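Local coordinates for protein Tv2483 (Treponema vincentii, PDB 6DET) that selectively binds L-arginine and probably serves as the lipoprotein substrate-binding component of an ABC-type amino-acid transporter, at residues K35-I40 / H76-P81; R114-Y119 / Y218-F223; K124-L129 / S208-A213. All coordinates share one frame; numbering follows the deposited sequence.

The three contacts are spread along the long axis of a two-lobed binding protein. Interaction 1 pairs two parallel strands far out in one lobe, and interaction 3 lies in the other, with centres about 36 Å apart on opposite sides of the chain's centre. Interaction 2 sits between them, its centre about 17 Å from that of interaction 1 and about 25 Å from that of interaction 3. It reaches the ligand through Y219, whose side chain is about 4 Å from the bound arginine. The K124 side chain of interaction 3 is also about 4 Å from that arginine, whereas the I40 side chain of interaction 1 stays about 11 Å from the bound arginine. Strand 215-223 of interaction 2 is the sheet neighbour of strand 120-129 of interaction 3.

Interaction 1 of 3, residues K35-I40 / H76-P81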
loop_
_atom_site.group_PDB
_atom_site.type_symbol
_atom_site.label_atom_id
_atom_site.label_comp_id
_atom_site.label_asym_id
_atom_site.label_seq_id
_atom_site.Cartn_x
_atom_site.Cartn_y
_atom_site.Cartn_z
ATOM N N LYS A 35 -12.681 -12.196 -20.567
ATOM C CA LYS A 35 -12.468 -13.125 -19.444
ATOM C C LYS A 35 -13.502 -12.914 -18.356
ATOM O O LYS A 35 -13.722 -13.813 -17.544
ATOM C CB LYS A 35 -11.094 -12.944 -18.797
ATOM C CG LYS A 35 -9.901 -12.965 -19.713
ATOM C CD LYS A 35 -8.688 -12.305 -19.024
ATOM C CE LYS A 35 -7.543 -12.086 -20.013
ATOM N NZ LYS A 35 -6.282 -11.604 -19.389
ATOM N N SER A 36 -14.113 -11.731 -18.313
ATOM C CA SER A 36 -15.119 -11.384 -17.317
ATOM C C SER A 36 -14.529 -11.497 -15.918
ATOM O O SER A 36 -15.181 -11.948 -14.978
ATOM C CB SER A 36 -16.375 -12.242 -17.458
ATOM O OG SER A 36 -17.489 -11.546 -16.918
ATOM N N ALA A 37 -13.276 -11.100 -15.796
ATOM C CA ALA A 37 -12.612 -11.157 -14.501
ATOM C C ALA A 37 -11.447 -10.191 -14.435
ATOM O O ALA A 37 -10.751 -9.969 -15.423
ATOM C CB ALA A 37 -12.108 -12.566 -14.239
ATOM N N LEU A 38 -11.183 -9.690 -13.227
ATOM C CA LEU A 38 -10.042 -8.830 -12.992
ATOM C C LEU A 38 -9.248 -9.469 -11.869
ATOM O O LEU A 38 -9.824 -9.796 -10.827
ATOM C CB LEU A 38 -10.452 -7.419 -12.601
ATOM C CG LEU A 38 -9.277 -6.452 -12.430
ATOM C CD1 LEU A 38 -8.640 -6.059 -13.759
ATOM C CD2 LEU A 38 -9.719 -5.189 -11.690
ATOM N N VAL A 39 -7.969 -9.716 -12.121
ATOM C CA VAL A 39 -7.087 -10.351 -11.137
ATOM C C VAL A 39 -6.338 -9.247 -10.406
ATOM O O VAL A 39 -5.523 -8.524 -11.001
ATOM C CB VAL A 39 -6.128 -11.350 -11.796
ATOM C CG1 VAL A 39 -5.182 -11.943 -10.756
ATOM C CG2 VAL A 39 -6.914 -12.458 -12.506
ATOM N N ILE A 40 -6.630 -9.101 -9.112
ATOM C CA ILE A 40 -6.076 -8.029 -8.284
ATOM C C ILE A 40 -5.033 -8.688 -7.378
ATOM O O ILE A 40 -5.392 -9.484 -6.513
ATOM C CB ILE A 40 -7.161 -7.332 -7.440
ATOM C CG1 ILE A 40 -8.302 -6.780 -8.322
ATOM C CG2 ILE A 40 -6.551 -6.219 -6.577
ATOM C CD1 ILE A 40 -9.594 -7.546 -8.134
ATOM N N HIS A 76 -15.844 -10.543 -12.604
ATOM C CA HIS A 76 -15.576 -11.180 -11.317
ATOM C C HIS A 76 -14.233 -10.717 -10.758
ATOM O O HIS A 76 -13.218 -10.760 -11.470
ATOM C CB HIS A 76 -15.589 -12.705 -11.463
ATOM C CG HIS A 76 -15.399 -13.436 -10.167
ATOM N ND1 HIS A 76 -16.274 -13.309 -9.108
ATOM C CD2 HIS A 76 -14.431 -14.290 -9.756
ATOM C CE1 HIS A 76 -15.854 -14.057 -8.102
ATOM N NE2 HIS A 76 -14.738 -14.661 -8.468
ATOM N N PRO A 77 -14.177 -10.244 -9.505
ATOM C CA PRO A 77 -12.893 -9.861 -8.918
ATOM C C PRO A 77 -12.188 -11.090 -8.374
ATOM O O PRO A 77 -12.808 -11.894 -7.686
ATOM C CB PRO A 77 -13.296 -8.913 -7.783
ATOM C CG PRO A 77 -14.618 -9.454 -7.333
ATOM C CD PRO A 77 -15.307 -9.954 -8.600
ATOM N N ILE A 78 -10.909 -11.240 -8.695
ATOM C CA ILE A 78 -10.098 -12.334 -8.165
ATOM C C ILE A 78 -8.966 -11.727 -7.353
ATOM O O ILE A 78 -8.057 -11.090 -7.906
ATOM C CB ILE A 78 -9.549 -13.241 -9.273
ATOM C CG1 ILE A 78 -10.691 -13.916 -10.040
ATOM C CG2 ILE A 78 -8.610 -14.322 -8.666
ATOM C CD1 ILE A 78 -10.230 -14.563 -11.297
ATOM N N PHE A 79 -8.977 -11.949 -6.043
ATOM C CA PHE A 79 -7.956 -11.369 -5.182
ATOM C C PHE A 79 -6.886 -12.428 -5.045
ATOM O O PHE A 79 -7.137 -13.482 -4.471
ATOM C CB PHE A 79 -8.544 -10.922 -3.847
ATOM C CG PHE A 79 -9.511 -9.774 -3.999
ATOM C CD1 PHE A 79 -9.033 -8.498 -4.178
ATOM C CD2 PHE A 79 -10.876 -9.987 -4.003
ATOM C CE1 PHE A 79 -9.906 -7.419 -4.346
ATOM C CE2 PHE A 79 -11.764 -8.921 -4.181
ATOM C CZ PHE A 79 -11.267 -7.635 -4.335
ATOM N N TYR A 80 -5.723 -12.169 -5.635
ATOM C CA TYR A 80 -4.688 -13.177 -5.783
ATOM C C TYR A 80 -3.539 -12.818 -4.857
ATOM O O TYR A 80 -2.876 -11.786 -5.068
ATOM C CB TYR A 80 -4.180 -13.289 -7.221
ATOM C CG TYR A 80 -3.211 -14.462 -7.364
ATOM C CD1 TYR A 80 -3.477 -15.683 -6.743
ATOM C CD2 TYR A 80 -2.030 -14.350 -8.086
ATOM C CE1 TYR A 80 -2.607 -16.753 -6.839
ATOM C CE2 TYR A 80 -1.149 -15.428 -8.190
ATOM C CZ TYR A 80 -1.449 -16.625 -7.561
ATOM O OH TYR A 80 -0.598 -17.706 -7.642
ATOM N N PRO A 81 -3.278 -13.602 -3.821
ATOM C CA PRO A 81 -2.136 -13.301 -2.952
ATOM C C PRO A 81 -0.824 -13.476 -3.699
ATOM O O PRO A 81 -0.558 -14.535 -4.275
ATOM C CB PRO A 81 -2.276 -14.315 -1.813
ATOM C CG PRO A 81 -3.693 -14.757 -1.841
ATOM C CD PRO A 81 -4.132 -14.671 -3.272
#
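I40 and F79 stand side by side on one face of the sheet, both pointing the same way, and the isoleucine's tip leans across the phenyl ring. I40 CD1 sits over the ring face, 4.2 Å from the F79 centroid and 26° off the normal, a CH-pi contact. The same methyl also touches P77 CB at 4.0 Å, so proline and phenyl ring both border it. I40 chi2, at 110°, is away from a staggered value and goes with CD1 lying over the ring. L38 shares this face, which is roofed by helix 61-73: F66 packs on L38 and I40, and I63 and T67 on F79. Strand 37-42, helix 61-73 and strand 76-81 thus form a beta-alpha-beta crossover, with 76-81 as the edge strand of this lobe's sheet. The other face carries A37, V39, H76 and I78. There I78 runs its CG1 branch back beside its own backbone N (chi1 -62°), which brings CD1 to 4.0 Å from A37 CB and 4.1 Å from V39 CG2. V39 CG1 lies alongside Y80 CB at 3.9 Å, while the poorly ordered Y80 ring leads away. Between the two faces runs the parallel ladder: L38 bonds through N and O to H76 and I78, and I40 likewise grips I78 and Y80. The first rung, at the S36 end, is H76 N to S36 O at 2.8 Å, the donor coming in from above the carbonyl plane.

Interaction 2 of 3, residues R114-Y119 / Y218-F223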
loop_
_atom_site.group_PDB
_atom_site.type_symbol
_atom_site.label_atom_id
_atom_site.label_comp_id
_atom_site.label_asym_id
_atom_site.label_seq_id
_atom_site.Cartn_x
_atom_site.Cartn_y
_atom_site.Cartn_z
ATOM N N ARG A 114 1.671 1.893 -15.079
ATOM C CA ARG A 114 0.605 2.866 -15.287
ATOM C C ARG A 114 -0.221 2.897 -14.012
ATOM O O ARG A 114 -0.740 1.867 -13.585
ATOM C CB ARG A 114 -0.279 2.491 -16.482
ATOM C CG ARG A 114 -1.435 3.496 -16.725
ATOM C CD ARG A 114 -2.249 3.147 -17.963
ATOM N NE ARG A 114 -1.447 3.241 -19.179
ATOM C CZ ARG A 114 -1.347 4.321 -19.941
ATOM N NH1 ARG A 114 -2.008 5.438 -19.621
ATOM N NH2 ARG A 114 -0.575 4.286 -21.019
ATOM N N MET A 115 -0.315 4.054 -13.375
ATOM C CA MET A 115 -0.959 4.137 -12.073
ATOM C C MET A 115 -2.241 4.959 -12.179
ATOM O O MET A 115 -2.313 5.931 -12.944
ATOM C CB MET A 115 0.017 4.712 -11.034
ATOM C CG MET A 115 1.168 3.718 -10.781
ATOM S SD MET A 115 2.522 4.237 -9.685
ATOM C CE MET A 115 3.367 5.351 -10.778
ATOM N N CYS A 116 -3.277 4.534 -11.464
ATOM C CA CYS A 116 -4.537 5.249 -11.567
ATOM C C CYS A 116 -4.534 6.414 -10.586
ATOM O O CYS A 116 -3.682 6.508 -9.700
ATOM C CB CYS A 116 -5.719 4.330 -11.295
ATOM S SG CYS A 116 -5.885 3.864 -9.567
ATOM N N THR A 117 -5.504 7.303 -10.762
ATOM C CA THR A 117 -5.567 8.505 -9.970
ATOM C C THR A 117 -5.504 8.118 -8.481
ATOM O O THR A 117 -6.182 7.172 -8.063
ATOM C CB THR A 117 -6.824 9.297 -10.294
ATOM O OG1 THR A 117 -6.776 10.545 -9.579
ATOM C CG2 THR A 117 -8.047 8.511 -9.931
ATOM N N PRO A 118 -4.670 8.779 -7.694
ATOM C CA PRO A 118 -4.482 8.365 -6.290
ATOM C C PRO A 118 -5.763 8.382 -5.473
ATOM O O PRO A 118 -6.639 9.227 -5.656
ATOM C CB PRO A 118 -3.483 9.392 -5.763
ATOM C CG PRO A 118 -2.682 9.761 -6.951
ATOM C CD PRO A 118 -3.600 9.683 -8.143
ATOM N N TYR A 119 -5.853 7.441 -4.518
ATOM C CA TYR A 119 -7.078 7.285 -3.755
ATOM C C TYR A 119 -6.886 7.508 -2.255
ATOM O O TYR A 119 -7.886 7.737 -1.557
ATOM C CB TYR A 119 -7.709 5.895 -4.042
ATOM C CG TYR A 119 -6.977 4.694 -3.411
ATOM C CD1 TYR A 119 -5.734 4.260 -3.913
ATOM C CD2 TYR A 119 -7.568 3.960 -2.397
ATOM C CE1 TYR A 119 -5.067 3.150 -3.346
ATOM C CE2 TYR A 119 -6.903 2.846 -1.818
ATOM C CZ TYR A 119 -5.666 2.463 -2.304
ATOM O OH TYR A 119 -5.020 1.369 -1.742
ATOM N N TYR A 218 1.276 9.258 -1.993
ATOM C CA TYR A 218 -0.045 8.840 -2.410
ATOM C C TYR A 218 -0.040 7.352 -2.703
ATOM O O TYR A 218 0.970 6.808 -3.166
ATOM C CB TYR A 218 -0.499 9.547 -3.675
ATOM C CG TYR A 218 -0.347 11.039 -3.559
ATOM C CD1 TYR A 218 -1.275 11.790 -2.855
ATOM C CD2 TYR A 218 0.732 11.691 -4.142
ATOM C CE1 TYR A 218 -1.128 13.158 -2.737
ATOM C CE2 TYR A 218 0.881 13.057 -4.033
ATOM C CZ TYR A 218 -0.049 13.788 -3.328
ATOM O OH TYR A 218 0.100 15.153 -3.217
ATOM N N TYR A 219 -1.159 6.715 -2.399
ATOM C CA TYR A 219 -1.424 5.338 -2.777
ATOM C C TYR A 219 -2.180 5.348 -4.102
ATOM O O TYR A 219 -2.978 6.252 -4.364
ATOM C CB TYR A 219 -2.296 4.633 -1.745
ATOM C CG TYR A 219 -1.603 4.118 -0.474
ATOM C CD1 TYR A 219 -0.229 4.044 -0.374
ATOM C CD2 TYR A 219 -2.375 3.637 0.555
ATOM C CE1 TYR A 219 0.380 3.479 0.801
ATOM C CE2 TYR A 219 -1.810 3.099 1.713
ATOM C CZ TYR A 219 -0.440 3.028 1.817
ATOM O OH TYR A 219 0.102 2.433 2.943
ATOM N N THR A 220 -1.963 4.305 -4.888
ATOM C CA THR A 220 -2.622 4.124 -6.177
ATOM C C THR A 220 -2.904 2.640 -6.370
ATOM O O THR A 220 -2.619 1.801 -5.491
ATOM C CB THR A 220 -1.747 4.698 -7.306
ATOM O OG1 THR A 220 -2.424 4.627 -8.573
ATOM C CG2 THR A 220 -0.442 3.953 -7.417
ATOM N N PHE A 221 -3.471 2.303 -7.534
ATOM C CA PHE A 221 -3.541 0.932 -8.012
ATOM C C PHE A 221 -2.712 0.872 -9.289
ATOM O O PHE A 221 -2.860 1.741 -10.161
ATOM C CB PHE A 221 -4.976 0.500 -8.266
ATOM C CG PHE A 221 -5.873 0.670 -7.100
ATOM C CD1 PHE A 221 -5.519 0.151 -5.842
ATOM C CD2 PHE A 221 -7.063 1.357 -7.223
ATOM C CE1 PHE A 221 -6.368 0.340 -4.775
ATOM C CE2 PHE A 221 -7.899 1.531 -6.147
ATOM C CZ PHE A 221 -7.546 1.020 -4.927
ATOM N N ALA A 222 -1.802 -0.101 -9.367
ATOM C CA ALA A 222 -0.791 -0.172 -10.428
ATOM C C ALA A 222 -1.203 -1.164 -11.518
ATOM O O ALA A 222 -1.620 -2.289 -11.214
ATOM C CB ALA A 222 0.565 -0.593 -9.851
ATOM N N PHE A 223 -1.013 -0.761 -12.777
ATOM C CA PHE A 223 -1.402 -1.534 -13.952
ATOM C C PHE A 223 -0.219 -1.633 -14.897
ATOM O O PHE A 223 0.762 -0.896 -14.775
ATOM C CB PHE A 223 -2.586 -0.878 -14.681
ATOM C CG PHE A 223 -3.854 -0.916 -13.902
ATOM C CD1 PHE A 223 -4.046 -0.031 -12.852
ATOM C CD2 PHE A 223 -4.845 -1.830 -14.197
ATOM C CE1 PHE A 223 -5.191 -0.056 -12.121
ATOM C CE2 PHE A 223 -6.003 -1.862 -13.442
ATOM C CZ PHE A 223 -6.149 -0.963 -12.380
HETATM O O HOH W 1 -3.195 0.105 -3.384
#
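The rings of Y119 and F221 form an offset stack, centroids 4.2 Å apart and planes inclined by 30°. F221 CZ sits over the middle of one Y119 face, whereas on the F221 face Y119 CD1 falls toward the rim. F66 meets the F221 ring edge-to-face. At the Y119 edge, near the ring plane, lie T220 CA and T220 O, and Y219 CB packs on Y119 CE1 at 3.5 Å. The F223 ring turns an edge to R114 O. With chi1 at 73°, Y119 CG is wedged between its own backbone N and carbonyl carbon, which swings the ring back over strand 218-223. Water 1 pins the phenol by donating to both Y119 OH and T220 O, each at 2.8 Å, and D62 bonds the same hydroxyl. Backbone bonds tie the two ends of the contact: F223 N to R114 O at 2.8 Å, and Y119 N to Y219 O at 3.1 Å. The M115 side chain crosses that of T220 at about a right angle, its CB and CG touching T220 CG2. Y219, hydrogen-bonded through OH to D193, touches the bound arginine; its place on a strand paired with both 98-104 and 120-129 is consistent with the interlobe hinge and ligand cleft of a family 3 solute-binding protein.

Interaction 3 of 3, residues K124-L129 / S208-A213; sequences KIVVTL and SIINEA
I209 lies across from V127 in a non-hydrogen-bonded antiparallel pair, and its side chain spreads over the same sheet face. From CB the chain forks. The CG1 branch, beside the backbone N (chi1 -59°), passes V127 CG2 at 4.2 Å. CG2, on the other branch, settles against I125 CB at 4.1 Å and rests near V126 O. At the tip, CD1 reaches I125 CD1 at 4.2 Å, the two isoleucines crossing at a slant. L201 of helix 200-203 packs on I209, I125 and V127 alike. The next residue, I210, lies alongside V126 and points the same way, CG1 to CG1. T128 and S208 close the S208 end with two backbone bonds, T128 N to S208 O being in the carbonyl plane, and T128 OG1 comes within 3.6 Å of S208 CB. Toward K124 the two chains diverge: N211 and E212 swing outward before A213 returns, setting its CB 3.4 Å from K124 O. Water 2 links the two chains here, taking the V126 N-H at 2.9 Å and donating to I210 O and E212 O. K124 continues toward the ligand, its NZ salt-bridged to E217 and D193. Strands 207-209 and 215-223 line the same edge of strand 120-129, which pairs with 189-193 on its other edge, in the second lobe of the solute-binding-protein fold, with K124 carrying the strand's side-chain contact to the arginine pocket.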
loop_
_atom_site.group_PDB
_atom_site.type_symbol
_atom_site.label_atom_id
_atom_site.label_comp_id
_atom_site.label_asym_id
_atom_site.label_seq_id
_atom_site.Cartn_x
_atom_site.Cartn_y
_atom_site.Cartn_z
ATOM N N LYS A 124 5.324 7.491 5.292
ATOM C CA LYS A 124 6.171 6.517 5.961
ATOM C C LYS A 124 6.612 7.122 7.284
ATOM O O LYS A 124 7.065 8.262 7.331
ATOM C CB LYS A 124 7.368 6.177 5.101
ATOM C CG LYS A 124 6.979 5.127 4.021
ATOM C CD LYS A 124 8.100 4.804 3.078
ATOM C CE LYS A 124 7.685 3.736 2.068
ATOM N NZ LYS A 124 6.257 3.833 1.644
ATOM N N ILE A 125 6.505 6.331 8.348
ATOM C CA ILE A 125 6.835 6.744 9.698
ATOM C C ILE A 125 7.793 5.716 10.292
ATOM O O ILE A 125 7.851 4.563 9.859
ATOM C CB ILE A 125 5.568 6.886 10.556
ATOM C CG1 ILE A 125 4.794 5.570 10.588
ATOM C CG2 ILE A 125 4.679 7.982 9.979
ATOM C CD1 ILE A 125 3.631 5.542 11.526
ATOM N N VAL A 126 8.539 6.151 11.305
ATOM C CA VAL A 126 9.523 5.310 11.981
ATOM C C VAL A 126 9.003 4.989 13.370
ATOM O O VAL A 126 8.625 5.895 14.130
ATOM C CB VAL A 126 10.897 5.985 12.047
ATOM C CG1 VAL A 126 11.868 5.092 12.825
ATOM C CG2 VAL A 126 11.413 6.228 10.642
ATOM N N VAL A 127 9.003 3.700 13.704
ATOM C CA VAL A 127 8.458 3.202 14.960
ATOM C C VAL A 127 9.594 2.580 15.757
ATOM O O VAL A 127 10.440 1.870 15.198
ATOM C CB VAL A 127 7.314 2.189 14.729
ATOM C CG1 VAL A 127 6.809 1.603 16.050
ATOM C CG2 VAL A 127 6.143 2.863 13.963
ATOM N N THR A 128 9.626 2.879 17.058
ATOM C CA THR A 128 10.607 2.322 17.980
ATOM C C THR A 128 9.870 1.733 19.172
ATOM O O THR A 128 8.644 1.840 19.275
ATOM C CB THR A 128 11.614 3.381 18.463
ATOM O OG1 THR A 128 10.928 4.416 19.186
ATOM C CG2 THR A 128 12.338 4.000 17.304
ATOM N N LEU A 129 10.633 1.116 20.083
ATOM C CA LEU A 129 10.099 0.755 21.390
ATOM C C LEU A 129 9.994 2.000 22.264
ATOM O O LEU A 129 10.923 2.810 22.323
ATOM C CB LEU A 129 10.988 -0.291 22.052
ATOM C CG LEU A 129 11.158 -1.593 21.270
ATOM C CD1 LEU A 129 12.251 -2.428 21.875
ATOM C CD2 LEU A 129 9.857 -2.365 21.243
ATOM N N SER A 208 6.641 3.614 19.997
ATOM C CA SER A 208 6.756 5.057 19.881
ATOM C C SER A 208 6.955 5.420 18.418
ATOM O O SER A 208 7.682 4.739 17.691
ATOM C CB SER A 208 7.919 5.588 20.736
ATOM O OG SER A 208 8.262 6.914 20.364
ATOM N N ILE A 209 6.286 6.468 17.980
ATOM C CA ILE A 209 6.466 6.987 16.636
ATOM C C ILE A 209 7.335 8.233 16.695
ATOM O O ILE A 209 7.043 9.179 17.442
ATOM C CB ILE A 209 5.116 7.300 15.964
ATOM C CG1 ILE A 209 4.240 6.055 15.870
ATOM C CG2 ILE A 209 5.334 7.857 14.569
ATOM C CD1 ILE A 209 2.784 6.386 15.543
ATOM N N ILE A 210 8.400 8.243 15.897
ATOM C CA ILE A 210 9.189 9.459 15.750
ATOM C C ILE A 210 8.336 10.535 15.091
ATOM O O ILE A 210 7.736 10.314 14.032
ATOM C CB ILE A 210 10.460 9.179 14.936
ATOM C CG1 ILE A 210 11.304 8.081 15.601
ATOM C CG2 ILE A 210 11.263 10.454 14.766
ATOM C CD1 ILE A 210 11.683 8.360 17.021
ATOM N N ASN A 211 8.324 11.727 15.693
ATOM C CA ASN A 211 7.439 12.802 15.249
ATOM C C ASN A 211 7.576 13.064 13.752
ATOM O O ASN A 211 6.572 13.145 13.026
ATOM C CB ASN A 211 7.742 14.069 16.050
ATOM C CG ASN A 211 6.611 15.069 16.004
ATOM O OD1 ASN A 211 5.656 14.974 16.772
ATOM N ND2 ASN A 211 6.712 16.038 15.105
ATOM N N GLU A 212 8.807 13.188 13.260
ATOM C CA GLU A 212 9.026 13.530 11.859
ATOM C C GLU A 212 8.820 12.292 10.987
ATOM O O GLU A 212 9.487 11.271 11.180
ATOM C CB GLU A 212 10.426 14.104 11.665
ATOM C CG GLU A 212 10.662 14.713 10.306
ATOM C CD GLU A 212 11.905 15.568 10.264
ATOM O OE1 GLU A 212 12.826 15.315 11.065
ATOM O OE2 GLU A 212 11.958 16.497 9.432
ATOM N N ALA A 213 7.878 12.375 10.053
ATOM C CA ALA A 213 7.729 11.342 9.045
ATOM C C ALA A 213 8.875 11.455 8.050
ATOM O O ALA A 213 9.469 12.526 7.882
ATOM C CB ALA A 213 6.387 11.492 8.333
HETATM O O HOH W 2 8.293 9.004 11.780
#